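Local coordinates for protein frutapin (Artocarpus altilis, PDB 5KRP) that probably binds carbohydrates, most likely mannose-type sugars, as a lectin of the jacalin-related family, at residues A[17-22]-A[39-44]; A[85-90]-A[96-101]. All blocks are in the same frame, centred on the assembly; numbering follows the deposited sequence.

Contact 1: A[17-22]-A[39-44]; sequences NEWDDG and GSFSVI
W19 and F41 make the apolar part of this contact. W19 CH2, on the six-membered ring of the indole, lies 3.8 Å from F41 CD1. The two side chains cross at about a right angle. The CA atoms of W19 and F41 are 11.0 Å apart, and the two rings bridge that distance between them. In W19, chi1 of 56° sets CG between the backbone N and the carbonyl carbon, and from there the CH2 corner of the indole reaches F41. Both rings have further aromatic neighbours: W19 stacks with H57, and F41 meets F133 edge-to-face.

The polar part runs through water. D21 and V43 touch loosely, D21 OD2 being 4.3 Å from V43 CG2. One water bridges the two residues. It donates to D21 OD2 at 2.8 Å and accepts from the backbone V43 N at 2.9 Å. D21 OD2 also bonds Y45 OH, while D21 OD1 bonds H57 NE2. Both carboxylate oxygens are therefore engaged. Next to D21, G22 N donates to D20 OD1 at 2.9 Å and closes an Asx turn.

The contact joins two different sheets of the jacalin-like beta-prism. Its chemistry implies two sheets meeting through an aromatic pair and a buried carboxylate, which is satisfied by a tyrosine, a histidine and one water. Those partners would probably favour the charged form of D21.

Contact 2: A[85-90]-A[96-101]; sequences APFSSL and VVRSLK
A85 and V96 form the close-fitting part of this contact. They are an antiparallel hydrogen-bonded pair. A85 N donates to V96 O at 3.0 Å, and V96 N donates back to A85 O at 2.9 Å. The second bond is nearly straight at its hydrogen (174°), although V96 N stands above the plane of the A85 carbonyl. R98 packs beside this pair, with its CG 3.8 Å from A85 CB. F87 CB rests on V96 CG2 at 4.0 Å.

The pair lies near the end of the hairpin of strands 77-86 and 95-104, in one sheet of the beta-prism. A classic beta bulge follows, where R98 and S99 both face Y83. Bends at chi2 and chi3 carry the R98 chain past A85 toward F87. Its guanidinium turns one face to the edge of the F87 ring, the planes 88° apart.

The grip is looser beyond A85. R98 NH1 makes only a weak bond to P86 O, 3.4 Å long and bent to 134°. The strongest polar partner of R98 is E115, through a salt bridge from NH2; NE also bonds E36 O. From F87 to L90 the chain makes a type I turn, with S88 and S89 exposed.

How the contacts relate
Contact 1 closes before contact 2 opens along the chain. Their centres are about 17 Å apart and their nearest atoms about 4 Å, without touching. Contact 1 lies deeper, about 8 Å from the centre of the chain, against about 14 Å for contact 2. Contact 1 spans two sheets, through strands 17-20 and 38-47. Contact 2 stays inside the third sheet, on the hairpin of strands 77-86 and 95-104. Strand 38-47 links the two regions, since its I38 touches V97 and L100. Together they sample all three sheets of the prism: one ties two sheets across the interior, and the other pairs two strands of the third near the turn of their hairpin.

Contact 1: A[17-22]-A[39-44]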
loop_
_atom_site.group_PDB
_atom_site.type_symbol
_atom_site.label_atom_id
_atom_site.label_comp_id
_atom_site.label_asym_id
_atom_site.label_seq_id
_atom_site.Cartn_x
_atom_site.Cartn_y
_atom_site.Cartn_z
ATOM N N ASN A 17 -8.261 -29.064 0.025
ATOM C CA ASN A 17 -8.994 -28.087 0.820
ATOM C C ASN A 17 -8.381 -26.696 0.719
ATOM O O ASN A 17 -7.232 -26.512 1.025
ATOM C CB ASN A 17 -9.102 -28.530 2.284
ATOM C CG ASN A 17 -9.770 -29.911 2.419
ATOM O OD1 ASN A 17 -10.859 -30.131 1.882
ATOM N ND2 ASN A 17 -9.069 -30.865 3.050
ATOM N N GLU A 18 -9.191 -25.703 0.338
ATOM C CA GLU A 18 -8.734 -24.319 0.235
ATOM C C GLU A 18 -8.424 -23.753 1.653
ATOM O O GLU A 18 -9.177 -24.001 2.624
ATOM C CB GLU A 18 -9.791 -23.410 -0.365
ATOM C CG GLU A 18 -10.318 -23.890 -1.740
ATOM C CD GLU A 18 -9.365 -23.711 -2.917
ATOM O OE1 GLU A 18 -8.375 -22.923 -2.794
ATOM O OE2 GLU A 18 -9.608 -24.414 -3.985
ATOM N N TRP A 19 -7.347 -22.970 1.744
ATOM C CA TRP A 19 -7.032 -22.257 2.989
ATOM C C TRP A 19 -6.342 -20.967 2.668
ATOM O O TRP A 19 -5.741 -20.803 1.597
ATOM C CB TRP A 19 -6.191 -23.078 3.950
ATOM C CG TRP A 19 -4.885 -23.613 3.433
ATOM C CD1 TRP A 19 -4.674 -24.842 2.905
ATOM C CD2 TRP A 19 -3.581 -22.968 3.434
ATOM N NE1 TRP A 19 -3.378 -25.008 2.566
ATOM C CE2 TRP A 19 -2.683 -23.862 2.846
ATOM C CE3 TRP A 19 -3.106 -21.681 3.845
ATOM C CZ2 TRP A 19 -1.301 -23.572 2.692
ATOM C CZ3 TRP A 19 -1.780 -21.393 3.727
ATOM C CH2 TRP A 19 -0.872 -22.300 3.140
ATOM N N ASP A 20 -6.470 -20.036 3.607
ATOM C CA ASP A 20 -5.861 -18.718 3.481
ATOM C C ASP A 20 -5.522 -18.172 4.850
ATOM O O ASP A 20 -6.436 -17.942 5.612
ATOM C CB ASP A 20 -6.729 -17.775 2.660
ATOM C CG ASP A 20 -6.047 -16.431 2.387
ATOM O OD1 ASP A 20 -4.938 -16.125 2.902
ATOM O OD2 ASP A 20 -6.499 -15.761 1.428
ATOM N N ASP A 21 -4.209 -18.102 5.208
ATOM C CA ASP A 21 -3.823 -17.625 6.530
ATOM C C ASP A 21 -4.112 -16.128 6.707
ATOM O O ASP A 21 -4.196 -15.645 7.825
ATOM C CB ASP A 21 -2.359 -17.874 6.841
ATOM C CG ASP A 21 -2.004 -19.360 7.049
ATOM O OD1 ASP A 21 -2.929 -20.147 7.331
ATOM O OD2 ASP A 21 -0.768 -19.647 7.027
ATOM N N GLY A 22 -4.319 -15.416 5.608
ATOM C CA GLY A 22 -4.455 -13.966 5.663
ATOM C C GLY A 22 -3.087 -13.290 5.833
ATOM O O GLY A 22 -2.054 -13.907 5.497
ATOM N N GLY A 39 4.161 -31.965 1.788
ATOM C CA GLY A 39 3.012 -32.343 2.572
ATOM C C GLY A 39 2.485 -31.171 3.418
ATOM O O GLY A 39 1.677 -30.385 2.977
ATOM N N SER A 40 2.899 -31.106 4.675
ATOM C CA SER A 40 2.402 -30.112 5.606
ATOM C C SER A 40 3.054 -28.742 5.312
ATOM O O SER A 40 4.154 -28.660 4.828
ATOM C CB SER A 40 2.780 -30.531 7.011
ATOM O OG SER A 40 2.205 -31.811 7.367
ATOM N N PHE A 41 2.369 -27.703 5.729
ATOM C CA PHE A 41 2.851 -26.357 5.624
ATOM C C PHE A 41 2.126 -25.536 6.665
ATOM O O PHE A 41 0.898 -25.381 6.653
ATOM C CB PHE A 41 2.618 -25.804 4.196
ATOM C CG PHE A 41 3.271 -24.441 3.971
ATOM C CD1 PHE A 41 2.611 -23.281 4.339
ATOM C CD2 PHE A 41 4.541 -24.344 3.447
ATOM C CE1 PHE A 41 3.216 -22.011 4.066
ATOM C CE2 PHE A 41 5.153 -23.114 3.241
ATOM C CZ PHE A 41 4.506 -21.972 3.557
ATOM N N SER A 42 2.885 -24.955 7.561
ATOM C CA SER A 42 2.319 -24.030 8.559
ATOM C C SER A 42 3.355 -22.973 8.948
ATOM O O SER A 42 4.551 -23.197 8.826
ATOM C CB SER A 42 1.835 -24.799 9.814
ATOM O OG SER A 42 1.113 -26.014 9.510
ATOM N N VAL A 43 2.879 -21.840 9.467
ATOM C CA VAL A 43 3.784 -20.693 9.674
ATOM C C VAL A 43 3.512 -20.052 11.043
ATOM O O VAL A 43 2.409 -19.952 11.492
ATOM C CB VAL A 43 3.499 -19.625 8.568
ATOM C CG1 VAL A 43 4.449 -18.411 8.667
ATOM C CG2 VAL A 43 3.532 -20.270 7.188
ATOM N N ILE A 44 4.575 -19.653 11.708
ATOM C CA ILE A 44 4.494 -18.736 12.842
ATOM C C ILE A 44 4.827 -17.351 12.251
ATOM O O ILE A 44 5.960 -17.072 11.859
ATOM C CB ILE A 44 5.423 -19.130 13.997
ATOM C CG1 ILE A 44 4.862 -20.350 14.740
ATOM C CG2 ILE A 44 5.594 -18.015 15.020
ATOM C CD1 ILE A 44 5.917 -21.054 15.552
HETATM O O HOH W 1 0.008 -21.512 8.902
#

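Contact 2: A[85-90]-A[96-101]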
loop_
_atom_site.group_PDB
_atom_site.type_symbol
_atom_site.label_atom_id
_atom_site.label_comp_id
_atom_site.label_asym_id
_atom_site.label_seq_id
_atom_site.Cartn_x
_atom_site.Cartn_y
_atom_site.Cartn_z
ATOM N N ALA A 85 3.958 -30.428 -10.311
ATOM C CA ALA A 85 3.744 -31.561 -11.238
ATOM C C ALA A 85 2.705 -32.511 -10.722
ATOM O O ALA A 85 2.476 -32.553 -9.549
ATOM C CB ALA A 85 5.036 -32.343 -11.428
ATOM N N PRO A 86 2.071 -33.302 -11.611
ATOM C CA PRO A 86 1.111 -34.326 -11.227
ATOM C C PRO A 86 1.767 -35.323 -10.286
ATOM O O PRO A 86 3.018 -35.498 -10.270
ATOM C CB PRO A 86 0.737 -34.988 -12.548
ATOM C CG PRO A 86 1.031 -33.988 -13.561
ATOM C CD PRO A 86 2.199 -33.192 -13.064
ATOM N N PHE A 87 0.916 -35.822 -9.412
ATOM C CA PHE A 87 1.340 -36.800 -8.474
ATOM C C PHE A 87 0.610 -38.057 -8.921
ATOM O O PHE A 87 -0.654 -38.139 -8.854
ATOM C CB PHE A 87 0.994 -36.406 -7.063
ATOM C CG PHE A 87 1.830 -37.133 -6.048
ATOM C CD1 PHE A 87 3.172 -36.791 -5.884
ATOM C CD2 PHE A 87 1.295 -38.185 -5.281
ATOM C CE1 PHE A 87 3.970 -37.445 -4.953
ATOM C CE2 PHE A 87 2.102 -38.837 -4.332
ATOM C CZ PHE A 87 3.442 -38.471 -4.174
ATOM N N SER A 88 1.412 -38.953 -9.487
ATOM C CA SER A 88 0.904 -40.073 -10.321
ATOM C C SER A 88 0.065 -41.067 -9.532
ATOM O O SER A 88 -0.902 -41.629 -10.073
ATOM C CB SER A 88 2.066 -40.823 -10.996
ATOM O OG SER A 88 3.101 -41.048 -10.047
ATOM N N SER A 89 0.391 -41.247 -8.253
ATOM C CA SER A 89 -0.345 -42.194 -7.382
ATOM C C SER A 89 -1.743 -41.757 -6.909
ATOM O O SER A 89 -2.395 -42.526 -6.227
ATOM C CB SER A 89 0.520 -42.579 -6.173
ATOM O OG SER A 89 0.613 -41.529 -5.230
ATOM N N LEU A 90 -2.206 -40.539 -7.244
ATOM C CA LEU A 90 -3.651 -40.180 -7.091
ATOM C C LEU A 90 -4.409 -40.462 -8.442
ATOM O O LEU A 90 -3.868 -40.232 -9.545
ATOM C CB LEU A 90 -3.822 -38.711 -6.651
ATOM C CG LEU A 90 -2.872 -38.088 -5.598
ATOM C CD1 LEU A 90 -2.630 -36.616 -5.922
ATOM C CD2 LEU A 90 -3.374 -38.234 -4.156
ATOM N N VAL A 96 0.526 -31.011 -7.968
ATOM C CA VAL A 96 0.821 -30.577 -6.624
ATOM C C VAL A 96 2.186 -29.906 -6.536
ATOM O O VAL A 96 2.981 -29.880 -7.488
ATOM C CB VAL A 96 0.762 -31.777 -5.600
ATOM C CG1 VAL A 96 -0.540 -32.495 -5.674
ATOM C CG2 VAL A 96 1.906 -32.748 -5.802
ATOM N N VAL A 97 2.483 -29.351 -5.359
ATOM C CA VAL A 97 3.786 -28.741 -5.128
ATOM C C VAL A 97 4.771 -29.826 -4.737
ATOM O O VAL A 97 4.633 -30.414 -3.674
ATOM C CB VAL A 97 3.738 -27.681 -3.985
ATOM C CG1 VAL A 97 5.113 -27.084 -3.750
ATOM C CG2 VAL A 97 2.666 -26.615 -4.301
ATOM N N ARG A 98 5.708 -30.078 -5.634
ATOM C CA ARG A 98 6.663 -31.187 -5.543
ATOM C C ARG A 98 7.878 -30.758 -4.764
ATOM O O ARG A 98 8.471 -31.552 -4.020
ATOM C CB ARG A 98 7.061 -31.734 -6.928
ATOM C CG ARG A 98 5.931 -32.351 -7.752
ATOM C CD ARG A 98 5.284 -33.574 -7.124
ATOM N NE ARG A 98 6.342 -34.531 -6.908
ATOM C CZ ARG A 98 6.775 -35.395 -7.817
ATOM N NH1 ARG A 98 6.169 -35.534 -8.997
ATOM N NH2 ARG A 98 7.829 -36.106 -7.525
ATOM N N SER A 99 8.220 -29.475 -4.845
ATOM C CA SER A 99 9.412 -28.962 -4.147
ATOM C C SER A 99 9.188 -27.467 -3.763
ATOM O O SER A 99 8.514 -26.738 -4.523
ATOM C CB SER A 99 10.612 -28.987 -5.067
ATOM O OG SER A 99 11.799 -28.789 -4.365
ATOM N N LEU A 100 9.861 -27.047 -2.699
ATOM C CA LEU A 100 9.973 -25.628 -2.317
ATOM C C LEU A 100 11.435 -25.292 -1.943
ATOM O O LEU A 100 12.174 -26.097 -1.386
ATOM C CB LEU A 100 9.047 -25.242 -1.160
ATOM C CG LEU A 100 7.584 -25.210 -1.464
ATOM C CD1 LEU A 100 6.819 -25.097 -0.205
ATOM C CD2 LEU A 100 7.232 -24.020 -2.379
ATOM N N LYS A 101 11.815 -24.052 -2.190
ATOM C CA LYS A 101 13.127 -23.501 -1.775
ATOM C C LYS A 101 12.920 -21.993 -1.432
ATOM O O LYS A 101 12.152 -21.299 -2.115
ATOM C CB LYS A 101 14.108 -23.582 -2.936
ATOM C CG LYS A 101 15.464 -23.088 -2.555
ATOM C CD LYS A 101 16.358 -22.854 -3.745
ATOM C CE LYS A 101 16.823 -24.094 -4.381
ATOM N NZ LYS A 101 17.841 -23.661 -5.417
#